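PDB 7DVE: C-glycoside 3-oxidase from Microbacterium trichothecenolyticum, which oxidises the C3 hydroxyl of the sugar in C-glycosides such as isoorientin and mangiferin, using bound FAD and passing the electrons to oxygen to give hydrogen peroxide. Local coordinates for residues E179-V184 / G423-D428; D337-H342 / I412-A417; K375-S380 / P482-C487. All coordinates share one frame; numbering follows the deposited sequence.

Contact 1: residues E179-V184 / G423-D428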
ATOM      1  N   GLU A 179      27.231  -2.743  -3.637  1.00 59.48           N
ATOM      2  CA  GLU A 179      28.543  -3.383  -3.756  1.00 61.96           C
ATOM      3  C   GLU A 179      28.846  -4.249  -2.539  1.00 63.01           C
ATOM      4  O   GLU A 179      29.255  -5.419  -2.663  1.00 63.03           O
ATOM      5  CB  GLU A 179      29.613  -2.304  -3.886  1.00 63.25           C
ATOM      6  CG  GLU A 179      30.566  -2.434  -5.025  1.00 69.24           C
ATOM      7  CD  GLU A 179      31.509  -1.232  -5.074  1.00 76.52           C
ATOM      8  OE1 GLU A 179      32.326  -1.141  -6.030  1.00 78.65           O
ATOM      9  OE2 GLU A 179      31.444  -0.399  -4.136  1.00 75.98           O
ATOM     10  N   ARG A 180      28.676  -3.671  -1.348  1.00 62.68           N
ATOM     11  CA  ARG A 180      29.025  -4.386  -0.129  1.00 61.87           C
ATOM     12  C   ARG A 180      28.133  -5.606   0.072  1.00 63.79           C
ATOM     13  O   ARG A 180      28.605  -6.656   0.525  1.00 65.72           O
ATOM     14  CB  ARG A 180      28.961  -3.430   1.054  1.00 59.38           C
ATOM     15  CG  ARG A 180      30.155  -2.510   1.088  1.00 59.41           C
ATOM     16  CD  ARG A 180      30.012  -1.416   2.118  1.00 61.79           C
ATOM     17  NE  ARG A 180      30.924  -0.324   1.815  1.00 66.29           N
ATOM     18  CZ  ARG A 180      31.401   0.522   2.715  1.00 68.13           C
ATOM     19  NH1 ARG A 180      31.031   0.457   3.987  1.00 67.34           N
ATOM     20  NH2 ARG A 180      32.268   1.456   2.331  1.00 64.50           N
ATOM     21  N   LEU A 181      26.850  -5.505  -0.285  1.00 64.24           N
ATOM     22  CA  LEU A 181      25.961  -6.657  -0.143  1.00 62.23           C
ATOM     23  C   LEU A 181      26.300  -7.735  -1.163  1.00 66.86           C
ATOM     24  O   LEU A 181      26.364  -8.922  -0.826  1.00 69.03           O
ATOM     25  CB  LEU A 181      24.507  -6.219  -0.293  1.00 60.08           C
ATOM     26  CG  LEU A 181      24.049  -5.313   0.842  1.00 57.09           C
ATOM     27  CD1 LEU A 181      22.594  -4.976   0.647  1.00 55.49           C
ATOM     28  CD2 LEU A 181      24.286  -6.011   2.174  1.00 57.89           C
ATOM     29  N   ALA A 182      26.524  -7.338  -2.419  1.00 68.22           N
ATOM     30  CA  ALA A 182      26.883  -8.303  -3.450  1.00 69.49           C
ATOM     31  C   ALA A 182      28.123  -9.078  -3.053  1.00 69.43           C
ATOM     32  O   ALA A 182      28.243 -10.261  -3.377  1.00 73.55           O
ATOM     33  CB  ALA A 182      27.096  -7.585  -4.789  1.00 65.54           C
ATOM     34  N   ALA A 183      29.050  -8.432  -2.345  1.00 67.25           N
ATOM     35  CA  ALA A 183      30.260  -9.125  -1.899  1.00 68.86           C
ATOM     36  C   ALA A 183      29.943 -10.405  -1.129  1.00 71.43           C
ATOM     37  O   ALA A 183      30.640 -11.412  -1.279  1.00 72.88           O
ATOM     38  CB  ALA A 183      31.104  -8.197  -1.023  1.00 68.13           C
ATOM     39  N   VAL A 184      28.915 -10.379  -0.284  1.00 71.10           N
ATOM     40  CA  VAL A 184      28.573 -11.500   0.585  1.00 72.31           C
ATOM     41  C   VAL A 184      27.329 -12.237   0.090  1.00 74.56           C
ATOM     42  O   VAL A 184      26.702 -12.954   0.858  1.00 77.43           O
ATOM     43  CB  VAL A 184      28.382 -11.051   2.049  1.00 69.13           C
ATOM     44  CG1 VAL A 184      29.638 -10.397   2.603  1.00 66.86           C
ATOM     45  CG2 VAL A 184      27.190 -10.101   2.165  1.00 65.10           C
ATOM     46  N   GLY A 423      23.543  -6.422   7.691  1.00 51.98           N
ATOM     47  CA  GLY A 423      23.987  -5.129   8.194  1.00 51.59           C
ATOM     48  C   GLY A 423      25.474  -5.088   8.521  1.00 55.27           C
ATOM     49  O   GLY A 423      26.139  -4.071   8.304  1.00 55.41           O
ATOM     50  N   LYS A 424      26.015  -6.182   9.067  1.00 54.14           N
ATOM     51  CA  LYS A 424      27.458  -6.233   9.316  1.00 56.98           C
ATOM     52  C   LYS A 424      28.263  -6.123   8.018  1.00 57.33           C
ATOM     53  O   LYS A 424      29.387  -5.611   8.018  1.00 59.04           O
ATOM     54  CB  LYS A 424      27.829  -7.531  10.034  1.00 55.30           C
ATOM     55  CG  LYS A 424      27.576  -7.560  11.528  1.00 58.57           C
ATOM     56  CD  LYS A 424      27.909  -8.968  12.042  1.00 58.59           C
ATOM     57  CE  LYS A 424      27.840  -9.095  13.547  1.00 59.17           C
ATOM     58  NZ  LYS A 424      27.830 -10.564  13.928  1.00 64.79           N
ATOM     59  N   ALA A 425      27.714  -6.604   6.906  1.00 57.04           N
ATOM     60  CA  ALA A 425      28.419  -6.478   5.641  1.00 57.32           C
ATOM     61  C   ALA A 425      28.517  -5.038   5.167  1.00 58.64           C
ATOM     62  O   ALA A 425      29.299  -4.755   4.256  1.00 57.96           O
ATOM     63  CB  ALA A 425      27.727  -7.329   4.572  1.00 57.75           C
ATOM     64  N   ILE A 426      27.753  -4.123   5.758  1.00 58.47           N
ATOM     65  CA  ILE A 426      27.675  -2.748   5.261  1.00 59.83           C
ATOM     66  C   ILE A 426      28.419  -1.804   6.194  1.00 58.88           C
ATOM     67  O   ILE A 426      28.954  -0.781   5.760  1.00 58.59           O
ATOM     68  CB  ILE A 426      26.206  -2.309   5.104  1.00 56.63           C
ATOM     69  CG1 ILE A 426      25.516  -3.088   4.006  1.00 55.30           C
ATOM     70  CG2 ILE A 426      26.101  -0.841   4.814  1.00 59.89           C
ATOM     71  CD1 ILE A 426      24.031  -2.888   4.029  1.00 55.89           C
ATOM     72  N   GLY A 427      28.425  -2.123   7.481  1.00 57.73           N
ATOM     73  CA  GLY A 427      28.999  -1.215   8.457  1.00 59.83           C
ATOM     74  C   GLY A 427      28.916  -1.754   9.867  1.00 60.45           C
ATOM     75  O   GLY A 427      28.731  -2.953  10.087  1.00 59.78           O
ATOM     76  N   ASP A 428      29.080  -0.845  10.825  1.00 57.90           N
ATOM     77  CA  ASP A 428      29.037  -1.208  12.223  1.00 59.64           C
ATOM     78  C   ASP A 428      27.640  -0.971  12.772  1.00 56.27           C
ATOM     79  O   ASP A 428      27.134   0.158  12.709  1.00 55.82           O
ATOM     80  CB  ASP A 428      30.076  -0.426  13.018  1.00 61.49           C
ATOM     81  CG  ASP A 428      31.474  -0.576  12.430  1.00 66.32           C
ATOM     82  OD1 ASP A 428      32.022  -1.696  12.496  1.00 68.90           O
ATOM     83  OD2 ASP A 428      32.028   0.420  11.906  1.00 69.46           O
TER

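Contact 2: residues D337-H342 / I412-A417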
ATOM      1  N   ASP A 337      12.242 -18.454  -2.420  1.00 67.09           N
ATOM      2  CA  ASP A 337      11.644 -19.544  -1.649  1.00 68.17           C
ATOM      3  C   ASP A 337      12.618 -20.086  -0.607  1.00 69.19           C
ATOM      4  O   ASP A 337      12.222 -20.411   0.521  1.00 69.37           O
ATOM      5  CB  ASP A 337      11.200 -20.676  -2.581  1.00 67.90           C
ATOM      6  CG  ASP A 337       9.839 -20.429  -3.199  1.00 67.18           C
ATOM      7  OD1 ASP A 337       9.231 -19.404  -2.861  1.00 70.35           O
ATOM      8  OD2 ASP A 337       9.374 -21.241  -4.022  1.00 75.22           O
ATOM      9  N   ASP A 338      13.900 -20.181  -0.972  1.00 69.00           N
ATOM     10  CA  ASP A 338      14.947 -20.677  -0.086  1.00 69.90           C
ATOM     11  C   ASP A 338      15.319 -19.669   1.009  1.00 70.58           C
ATOM     12  O   ASP A 338      15.786 -20.076   2.081  1.00 71.09           O
ATOM     13  CB  ASP A 338      16.180 -21.007  -0.920  1.00 73.22           C
ATOM     14  CG  ASP A 338      15.826 -21.551  -2.324  1.00 79.99           C
ATOM     15  OD1 ASP A 338      15.270 -22.677  -2.439  1.00 80.04           O
ATOM     16  OD2 ASP A 338      16.038 -20.794  -3.318  1.00 78.02           O
ATOM     17  N   MET A 339      15.151 -18.362   0.755  1.00 68.70           N
ATOM     18  CA  MET A 339      15.505 -17.295   1.701  1.00 68.14           C
ATOM     19  C   MET A 339      14.323 -16.337   1.821  1.00 65.03           C
ATOM     20  O   MET A 339      14.361 -15.221   1.290  1.00 63.63           O
ATOM     21  CB  MET A 339      16.751 -16.532   1.242  1.00 71.14           C
ATOM     22  CG  MET A 339      18.099 -17.175   1.502  1.00 73.43           C
ATOM     23  SD  MET A 339      18.291 -17.662   3.208  1.00 83.90           S
ATOM     24  CE  MET A 339      18.703 -16.053   3.918  1.00 73.93           C
ATOM     25  N   PRO A 340      13.258 -16.737   2.527  1.00 64.54           N
ATOM     26  CA  PRO A 340      11.939 -16.117   2.309  1.00 61.50           C
ATOM     27  C   PRO A 340      11.712 -14.817   3.080  1.00 60.44           C
ATOM     28  O   PRO A 340      10.748 -14.673   3.838  1.00 57.57           O
ATOM     29  CB  PRO A 340      10.979 -17.239   2.735  1.00 61.05           C
ATOM     30  CG  PRO A 340      11.719 -18.003   3.761  1.00 60.77           C
ATOM     31  CD  PRO A 340      13.181 -17.919   3.407  1.00 64.65           C
ATOM     32  N   PHE A 341      12.566 -13.818   2.824  1.00 58.02           N
ATOM     33  CA  PHE A 341      12.404 -12.478   3.370  1.00 54.74           C
ATOM     34  C   PHE A 341      12.605 -11.437   2.282  1.00 56.35           C
ATOM     35  O   PHE A 341      13.518 -11.545   1.457  1.00 57.36           O
ATOM     36  CB  PHE A 341      13.391 -12.214   4.524  1.00 57.17           C
ATOM     37  CG  PHE A 341      13.770 -13.448   5.258  1.00 56.89           C
ATOM     38  CD1 PHE A 341      12.907 -14.004   6.177  1.00 56.45           C
ATOM     39  CD2 PHE A 341      14.961 -14.099   4.976  1.00 58.79           C
ATOM     40  CE1 PHE A 341      13.237 -15.197   6.832  1.00 59.72           C
ATOM     41  CE2 PHE A 341      15.301 -15.286   5.619  1.00 62.45           C
ATOM     42  CZ  PHE A 341      14.440 -15.837   6.550  1.00 58.88           C
ATOM     43  N   HIS A 342      11.760 -10.417   2.285  1.00 55.57           N
ATOM     44  CA  HIS A 342      12.014  -9.246   1.457  1.00 52.06           C
ATOM     45  C   HIS A 342      12.879  -8.282   2.266  1.00 53.59           C
ATOM     46  O   HIS A 342      12.522  -7.927   3.395  1.00 51.37           O
ATOM     47  CB  HIS A 342      10.708  -8.587   1.031  1.00 50.17           C
ATOM     48  CG  HIS A 342      10.861  -7.163   0.616  1.00 51.96           C
ATOM     49  ND1 HIS A 342      11.280  -6.799  -0.646  1.00 49.31           N
ATOM     50  CD2 HIS A 342      10.681  -6.007   1.304  1.00 50.78           C
ATOM     51  CE1 HIS A 342      11.326  -5.483  -0.727  1.00 50.80           C
ATOM     52  NE2 HIS A 342      10.960  -4.977   0.441  1.00 51.50           N
ATOM     53  N   ILE A 412      10.601 -15.753  11.563  1.00 55.39           N
ATOM     54  CA  ILE A 412      11.026 -14.487  12.150  1.00 57.42           C
ATOM     55  C   ILE A 412      12.435 -14.611  12.735  1.00 57.12           C
ATOM     56  O   ILE A 412      13.275 -13.718  12.570  1.00 53.98           O
ATOM     57  CB  ILE A 412       9.986 -14.036  13.200  1.00 58.00           C
ATOM     58  CG1 ILE A 412       8.694 -13.597  12.489  1.00 55.67           C
ATOM     59  CG2 ILE A 412      10.547 -12.942  14.119  1.00 52.03           C
ATOM     60  CD1 ILE A 412       7.571 -13.247  13.427  1.00 60.78           C
ATOM     61  N   ASP A 413      12.722 -15.723  13.417  1.00 57.58           N
ATOM     62  CA  ASP A 413      14.071 -15.940  13.938  1.00 56.45           C
ATOM     63  C   ASP A 413      15.102 -15.973  12.815  1.00 57.64           C
ATOM     64  O   ASP A 413      16.187 -15.372  12.924  1.00 58.12           O
ATOM     65  CB  ASP A 413      14.094 -17.230  14.755  1.00 57.24           C
ATOM     66  CG  ASP A 413      13.388 -17.074  16.109  1.00 60.81           C
ATOM     67  OD1 ASP A 413      13.002 -15.938  16.457  1.00 59.90           O
ATOM     68  OD2 ASP A 413      13.203 -18.082  16.825  1.00 67.23           O
ATOM     69  N   ARG A 414      14.771 -16.661  11.719  1.00 58.51           N
ATOM     70  CA  ARG A 414      15.625 -16.602  10.535  1.00 57.70           C
ATOM     71  C   ARG A 414      15.853 -15.159  10.094  1.00 56.18           C
ATOM     72  O   ARG A 414      16.994 -14.733   9.867  1.00 56.82           O
ATOM     73  CB  ARG A 414      15.013 -17.437   9.400  1.00 57.71           C
ATOM     74  CG  ARG A 414      15.105 -18.942   9.607  1.00 60.78           C
ATOM     75  CD  ARG A 414      14.642 -19.736   8.366  1.00 64.20           C
ATOM     76  NE  ARG A 414      15.542 -19.588   7.226  1.00 65.92           N
ATOM     77  CZ  ARG A 414      15.257 -19.970   5.985  1.00 68.87           C
ATOM     78  NH1 ARG A 414      14.086 -20.508   5.674  1.00 66.70           N
ATOM     79  NH2 ARG A 414      16.172 -19.816   5.032  1.00 68.33           N
ATOM     80  N   ALA A 415      14.779 -14.390   9.957  1.00 56.42           N
ATOM     81  CA  ALA A 415      14.930 -13.012   9.500  1.00 56.35           C
ATOM     82  C   ALA A 415      15.856 -12.212  10.421  1.00 56.08           C
ATOM     83  O   ALA A 415      16.643 -11.384   9.954  1.00 55.31           O
ATOM     84  CB  ALA A 415      13.556 -12.351   9.383  1.00 52.37           C
ATOM     85  N   LYS A 416      15.799 -12.461  11.732  1.00 56.90           N
ATOM     86  CA  LYS A 416      16.682 -11.739  12.655  1.00 58.18           C
ATOM     87  C   LYS A 416      18.164 -12.043  12.386  1.00 57.72           C
ATOM     88  O   LYS A 416      19.004 -11.121  12.272  1.00 56.65           O
ATOM     89  CB  LYS A 416      16.298 -12.077  14.090  1.00 55.86           C
ATOM     90  CG  LYS A 416      14.882 -11.617  14.404  1.00 56.63           C
ATOM     91  CD  LYS A 416      14.401 -12.219  15.701  1.00 57.94           C
ATOM     92  CE  LYS A 416      15.229 -11.679  16.841  1.00 55.60           C
ATOM     93  NZ  LYS A 416      14.555 -11.965  18.101  1.00 59.46           N
ATOM     94  N   ALA A 417      18.495 -13.332  12.231  1.00 56.40           N
ATOM     95  CA  ALA A 417      19.889 -13.667  11.929  1.00 55.47           C
ATOM     96  C   ALA A 417      20.322 -13.104  10.572  1.00 55.17           C
ATOM     97  O   ALA A 417      21.450 -12.602  10.425  1.00 56.47           O
ATOM     98  CB  ALA A 417      20.096 -15.180  11.986  1.00 50.96           C
TER

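Contact 3: residues K375-S380 / P482-C487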
ATOM      1  N   LYS A 375       3.605 -14.455   5.859  1.00 54.53           N
ATOM      2  CA  LYS A 375       2.767 -14.994   6.916  1.00 54.41           C
ATOM      3  C   LYS A 375       2.361 -16.431   6.600  1.00 59.64           C
ATOM      4  O   LYS A 375       2.125 -16.787   5.441  1.00 57.11           O
ATOM      5  CB  LYS A 375       1.514 -14.135   7.093  1.00 53.34           C
ATOM      6  CG  LYS A 375       0.632 -14.532   8.304  1.00 56.65           C
ATOM      7  CD  LYS A 375       1.363 -14.503   9.648  1.00 56.21           C
ATOM      8  CE  LYS A 375       0.393 -14.743  10.839  1.00 58.94           C
ATOM      9  NZ  LYS A 375      -0.195 -16.138  10.917  1.00 55.84           N
ATOM     10  N   ASP A 376       2.327 -17.266   7.633  1.00 57.87           N
ATOM     11  CA  ASP A 376       1.625 -18.541   7.573  1.00 58.00           C
ATOM     12  C   ASP A 376       0.131 -18.247   7.551  1.00 60.46           C
ATOM     13  O   ASP A 376      -0.456 -17.902   8.584  1.00 60.04           O
ATOM     14  CB  ASP A 376       2.006 -19.392   8.782  1.00 62.23           C
ATOM     15  CG  ASP A 376       1.283 -20.736   8.821  1.00 63.55           C
ATOM     16  OD1 ASP A 376       0.311 -20.936   8.067  1.00 63.44           O
ATOM     17  OD2 ASP A 376       1.704 -21.603   9.610  1.00 61.47           O
ATOM     18  N   LEU A 377      -0.494 -18.382   6.388  1.00 60.72           N
ATOM     19  CA  LEU A 377      -1.885 -17.968   6.246  1.00 62.75           C
ATOM     20  C   LEU A 377      -2.824 -18.871   7.038  1.00 64.27           C
ATOM     21  O   LEU A 377      -2.662 -20.094   7.078  1.00 65.11           O
ATOM     22  CB  LEU A 377      -2.277 -17.948   4.771  1.00 63.65           C
ATOM     23  CG  LEU A 377      -1.406 -17.018   3.908  1.00 60.02           C
ATOM     24  CD1 LEU A 377      -1.908 -17.008   2.496  1.00 60.70           C
ATOM     25  CD2 LEU A 377      -1.413 -15.632   4.455  1.00 53.39           C
ATOM     26  N   GLN A 378      -3.811 -18.255   7.679  1.00 62.35           N
ATOM     27  CA  GLN A 378      -4.752 -18.960   8.535  1.00 63.85           C
ATOM     28  C   GLN A 378      -6.158 -18.452   8.266  1.00 63.29           C
ATOM     29  O   GLN A 378      -6.356 -17.265   7.998  1.00 62.04           O
ATOM     30  CB  GLN A 378      -4.397 -18.779  10.015  1.00 64.29           C
ATOM     31  CG  GLN A 378      -3.069 -19.411  10.405  1.00 64.38           C
ATOM     32  CD  GLN A 378      -2.669 -19.115  11.842  1.00 61.61           C
ATOM     33  OE1 GLN A 378      -2.607 -17.958  12.266  1.00 63.39           O
ATOM     34  NE2 GLN A 378      -2.380 -20.160  12.590  1.00 59.18           N
ATOM     35  N   ALA A 379      -7.129 -19.366   8.302  1.00 65.08           N
ATOM     36  CA  ALA A 379      -8.524 -18.952   8.199  1.00 67.19           C
ATOM     37  C   ALA A 379      -8.922 -18.042   9.355  1.00 65.28           C
ATOM     38  O   ALA A 379      -9.711 -17.106   9.164  1.00 65.17           O
ATOM     39  CB  ALA A 379      -9.445 -20.172   8.148  1.00 66.09           C
ATOM     40  N   SER A 380      -8.373 -18.281  10.548  1.00 62.44           N
ATOM     41  CA  SER A 380      -8.809 -17.530  11.719  1.00 64.27           C
ATOM     42  C   SER A 380      -8.161 -16.157  11.814  1.00 63.13           C
ATOM     43  O   SER A 380      -8.639 -15.316  12.578  1.00 63.77           O
ATOM     44  CB  SER A 380      -8.519 -18.323  12.988  1.00 63.64           C
ATOM     45  OG  SER A 380      -7.134 -18.580  13.083  1.00 63.78           O
ATOM     46  N   PRO A 482      -3.804 -13.032  -2.846  1.00 59.83           N
ATOM     47  CA  PRO A 482      -4.254 -14.250  -2.157  1.00 58.25           C
ATOM     48  C   PRO A 482      -3.101 -15.104  -1.663  1.00 54.66           C
ATOM     49  O   PRO A 482      -3.309 -16.060  -0.930  1.00 55.69           O
ATOM     50  CB  PRO A 482      -5.062 -14.974  -3.244  1.00 59.41           C
ATOM     51  CG  PRO A 482      -4.399 -14.575  -4.529  1.00 60.29           C
ATOM     52  CD  PRO A 482      -3.673 -13.243  -4.300  1.00 57.53           C
ATOM     53  N   THR A 483      -1.882 -14.783  -2.054  1.00 57.24           N
ATOM     54  CA  THR A 483      -0.727 -15.590  -1.699  1.00 56.25           C
ATOM     55  C   THR A 483      -0.036 -15.031  -0.452  1.00 59.83           C
ATOM     56  O   THR A 483      -0.365 -13.953   0.053  1.00 56.25           O
ATOM     57  CB  THR A 483       0.244 -15.631  -2.872  1.00 57.79           C
ATOM     58  OG1 THR A 483       0.568 -14.279  -3.211  1.00 56.71           O
ATOM     59  CG2 THR A 483      -0.400 -16.352  -4.099  1.00 54.86           C
ATOM     60  N   ALA A 484       0.923 -15.801   0.052  1.00 57.92           N
ATOM     61  CA  ALA A 484       1.738 -15.409   1.191  1.00 52.35           C
ATOM     62  C   ALA A 484       2.935 -14.651   0.638  1.00 56.05           C
ATOM     63  O   ALA A 484       3.753 -15.234  -0.081  1.00 57.37           O
ATOM     64  CB  ALA A 484       2.157 -16.645   1.986  1.00 53.01           C
ATOM     65  N   THR A 485       3.013 -13.345   0.917  1.00 50.46           N
ATOM     66  CA  THR A 485       4.023 -12.493   0.313  1.00 54.77           C
ATOM     67  C   THR A 485       4.854 -11.823   1.404  1.00 53.95           C
ATOM     68  O   THR A 485       4.383 -11.619   2.524  1.00 54.90           O
ATOM     69  CB  THR A 485       3.402 -11.395  -0.606  1.00 54.57           C
ATOM     70  OG1 THR A 485       2.678 -10.449   0.212  1.00 57.66           O
ATOM     71  CG2 THR A 485       2.476 -11.979  -1.683  1.00 48.53           C
ATOM     72  N   ALA A 486       6.103 -11.496   1.073  1.00 52.64           N
ATOM     73  CA  ALA A 486       6.939 -10.647   1.909  1.00 51.82           C
ATOM     74  C   ALA A 486       7.166  -9.254   1.336  1.00 53.48           C
ATOM     75  O   ALA A 486       7.427  -8.331   2.102  1.00 54.77           O
ATOM     76  CB  ALA A 486       8.302 -11.303   2.140  1.00 51.61           C
ATOM     77  N   CYS A 487       7.087  -9.080   0.017  1.00 54.04           N
ATOM     78  CA  CYS A 487       7.528  -7.837  -0.605  1.00 55.16           C
ATOM     79  C   CYS A 487       6.451  -6.773  -0.469  1.00 50.92           C
ATOM     80  O   CYS A 487       5.305  -7.056  -0.143  1.00 49.79           O
ATOM     81  CB  CYS A 487       7.864  -8.047  -2.093  1.00 53.88           C
ATOM     82  SG  CYS A 487       6.459  -8.548  -3.081  1.00 51.89           S
TER
HETATM   83  O   HOH W   1       2.158 -12.601   4.161  1.00 48.81           O

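Contact 1: residues E179-V184 / G423-D428
Arg180 NH1 gives a hydrogen bond to Ile426 O at 3.0 Å, and the same nitrogen also bonds to the carbonyl of Arg308. Two backbone oxygens thus grip one guanidinium nitrogen. The contact sets helix 176-183 against the turn that leads from helix 406-424 into strand 427-436, part of the antiparallel sheet of this GMC oxidoreductase. Ile426 O lies at the edge of the guanidinium, in its plane, and the N-H...O angle is 145°. The donor is tilted 28° from the carbonyl plane. The Arg180 chain is extended from CG to NE, and its CB rests 3.5 Å from Ala425 O. The turn is closed at Gly423 O, which accepts from both Ile426 N and Gly427 N. Beside this polar edge lies an apolar patch. Leu181 CD2 meets Ile426 CD1 at 3.6 Å, and the two side chains cross obliquely. Both also pack on Val345 of strand 341-347, which ties the helix to the face of the sheet. Ile426 CG1, anti to its carbonyl carbon (chi1 -67°), lies 3.7 Å from Leu181 CD2. Just past the helix end, Val184 places CG2 3.7 Å from Ala425 CB, with CG1 slightly farther from the same methyl.

Contact 2: residues D337-H342 / I412-A417
Helix 406-424 packs here beside strand 341-347 and the loop before it, in the antiparallel sheet of the GMC oxidoreductase. The Phe341 ring and the Arg414 side chain carry the contact. Phe341 CZ touches Arg414 CB at 3.3 Å. Ala415 CA lies over one face of the ring, offset toward the rim, and Ala415 CB is 3.7 Å from Phe341 CD1. Pro340 CD lies over the opposite face, also toward the rim, and Met339 CE is at the edge. The ring is thus held between the helix backbone and its own neighbour in the chain. The guanidinium of Arg414 passes beside the loop before the strand. Its NH2 bonds to Asp338 O at 3.0 Å with an N-H...O angle of 162°. The oxygen is in the guanidinium plane, and the donor is in the carbonyl plane. Met339 SD is 3.5 Å from the same NH2, and Pro340 CD is 3.6 Å from NH1. Phe341 CZ lies over one guanidinium face, toward its rim, with the two planes 80° apart. An alanine in place of Phe341 would probably open a gap beside Ala415 and leave Arg414 CB without its ring neighbour. Pro340 is the centre of an inverse gamma turn, closed by Phe341 N to Met339 O. This turn leads the loop into a strand covered by a helix, a plain case of helix-on-sheet packing.

Contact 3: residues K375-S380 / P482-C487
Ala484 CB points at the 375-380 loop and meets Lys375 O at 3.5 Å. Leu377 CG, anti to its carbonyl carbon (chi1 -58°), packs on the same methyl at 4.1 Å. Leu377 CD1 reaches past it to the backbone, 3.8 Å from Pro482 O and near Ala484 N. No direct hydrogen bond joins the two segments. A water bridges them instead: it accepts from Lys375 N at 2.9 Å and donates to Thr485 O at 2.9 Å. Both segments are loops of the FAD-binding GMC fold. Segment 375-380 follows strand 366-373, and segment 482-487 precedes helix 490-510. The side chain of Thr485 is about 7 Å from that of His444, the inferred proton acceptor, and about 10 Å from the FAD. Outside this shell, polar groups fix each loop. Lys375 NZ curls back to Asp376 O at 2.9 Å and also forms salt bridges with Asp381 and Asp408. The carboxylate of Asp376 pairs with Arg407 and bonds to Ser405. In segment 482-487, Thr483 OG1 bonds to the carbonyl of Glu139. The carboxylate of Glu139 accepts from Ala486 N.

Contacts 1 and 2 both use helix 406-424 and both reach the same antiparallel sheet, with centres about 17 Å apart. Contact 2 is nested inside the chain loop closed by contact 1. Contact 1 is the farthest of the three from the centre of the chain, contact 3 the nearest, and all are partly buried. In both 1 and 2 an arginine bonds to a backbone carbonyl beside apolar packing, though only contact 2 has an aromatic ring. Contact 3 joins two loops near the flavin site through a methyl, a leucine and a water. It touches contact 2 where His342 CB packs on Ala486 O at 3.5 Å.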